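PDB 1UDD: transcriptional regulator from Pyrococcus horikoshii, which belongs to the all-helical TENA/THI-4/PQQC family as a TenA homologue. Local coordinates for residues E145-K148 / D149-R152. Residues are numbered along the deposited sequence; the frame is centred on the assembly and turned at random.
Sequences EYHK and DKLR
At the junction where helix 126-146 ends and the short helix 148-151 begins, H147 is the single residue between the two, and K150 and L151 reach back to it from the new turn. H147 leaves helical geometry after the first helix and sits at the N-cap position of the second. Its carbonyl opens that turn: L151 N donates to H147 O at 3.0 Å, and the next bond, R152 N to K148 O at 3.1 Å, is straighter, with an N-H...O angle of 170°. On the side-chain level, K150 bends at its last torsion (chi4 62°), which brings the ammonium to the edge of the imidazole, near the ring plane; NZ to ND1 of H147, at 3.3 Å, is a weak hydrogen bond. NE2 bonds the carbonyl of F21 and Y146 CD2 lies over one ring face, which together probably hold this buried imidazole's orientation. In this helical bundle of the TenA family the junction lies against helix 24-31, where V26, V27 and Y30 pack on H147, while L151 touches Y30 and, on helix 157-164, R160 and K164. On the outer side K148, extended beyond CG, runs back to E145, its NZ 3.5 Å from OE1 in a salt bridge whose hydrogen bond is weak. R152 folds back as well, one guanidinium face centred over D149 CA, with K148 O on that same side, 3.7 Å from R152 NH1.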
# COMPACT_ATOMS: atom_id res chain seq x y z
N GLU A 145 32.92 4.52 -12.78
CA GLU A 145 33.81 3.65 -13.55
C GLU A 145 34.17 4.37 -14.85
O GLU A 145 35.34 4.42 -15.23
CB GLU A 145 33.10 2.32 -13.85
CG GLU A 145 33.88 1.33 -14.72
CD GLU A 145 35.19 0.90 -14.11
OE1 GLU A 145 35.25 0.79 -12.86
OE2 GLU A 145 36.16 0.64 -14.86
N TYR A 146 33.17 4.96 -15.49
CA TYR A 146 33.34 5.68 -16.75
C TYR A 146 34.30 6.87 -16.67
O TYR A 146 35.04 7.14 -17.61
CB TYR A 146 31.98 6.19 -17.24
CG TYR A 146 31.97 6.75 -18.64
CD1 TYR A 146 31.63 5.95 -19.74
CD2 TYR A 146 32.28 8.09 -18.88
CE1 TYR A 146 31.59 6.46 -21.03
CE2 TYR A 146 32.25 8.62 -20.17
CZ TYR A 146 31.90 7.80 -21.24
OH TYR A 146 31.82 8.33 -22.51
N HIS A 147 34.26 7.60 -15.56
CA HIS A 147 35.10 8.78 -15.37
C HIS A 147 36.21 8.55 -14.34
O HIS A 147 36.76 9.50 -13.79
CB HIS A 147 34.25 9.98 -14.95
CG HIS A 147 33.24 10.40 -15.97
ND1 HIS A 147 33.60 11.05 -17.14
CD2 HIS A 147 31.90 10.28 -16.01
CE1 HIS A 147 32.52 11.30 -17.85
NE2 HIS A 147 31.47 10.85 -17.19
N LYS A 148 36.52 7.28 -14.11
CA LYS A 148 37.53 6.82 -13.17
C LYS A 148 38.83 7.64 -13.23
O LYS A 148 39.32 8.14 -12.21
CB LYS A 148 37.82 5.36 -13.50
CG LYS A 148 38.39 4.51 -12.40
CD LYS A 148 38.58 3.10 -12.95
CE LYS A 148 38.56 2.06 -11.85
NZ LYS A 148 38.69 0.69 -12.40
N ASP A 149 39.39 7.75 -14.42
CA ASP A 149 40.63 8.48 -14.64
C ASP A 149 40.52 9.96 -14.25
O ASP A 149 41.38 10.48 -13.53
CB ASP A 149 41.08 8.34 -16.10
CG ASP A 149 39.95 8.62 -17.09
OD1 ASP A 149 38.84 8.08 -16.93
OD2 ASP A 149 40.20 9.39 -18.05
N LYS A 150 39.47 10.62 -14.72
CA LYS A 150 39.25 12.03 -14.41
C LYS A 150 39.15 12.24 -12.91
O LYS A 150 39.58 13.26 -12.37
CB LYS A 150 37.94 12.54 -15.02
CG LYS A 150 37.84 12.55 -16.53
CD LYS A 150 36.56 13.29 -16.93
CE LYS A 150 36.37 13.32 -18.44
NZ LYS A 150 36.22 11.93 -18.98
N LEU A 151 38.56 11.26 -12.22
CA LEU A 151 38.39 11.37 -10.79
C LEU A 151 39.73 11.33 -10.08
O LEU A 151 40.04 12.21 -9.28
CB LEU A 151 37.49 10.24 -10.28
CG LEU A 151 36.77 10.47 -8.95
CD1 LEU A 151 35.93 9.26 -8.63
CD2 LEU A 151 37.76 10.72 -7.83
N ARG A 152 40.53 10.30 -10.37
CA ARG A 152 41.84 10.15 -9.74
C ARG A 152 42.73 11.35 -10.02
O ARG A 152 43.85 11.44 -9.52
CB ARG A 152 42.53 8.86 -10.21
CG ARG A 152 43.10 8.89 -11.62
CD ARG A 152 44.22 7.85 -11.80
NE ARG A 152 43.85 6.69 -12.61
CZ ARG A 152 42.88 5.83 -12.29
NH1 ARG A 152 42.17 5.98 -11.18
NH2 ARG A 152 42.63 4.81 -13.09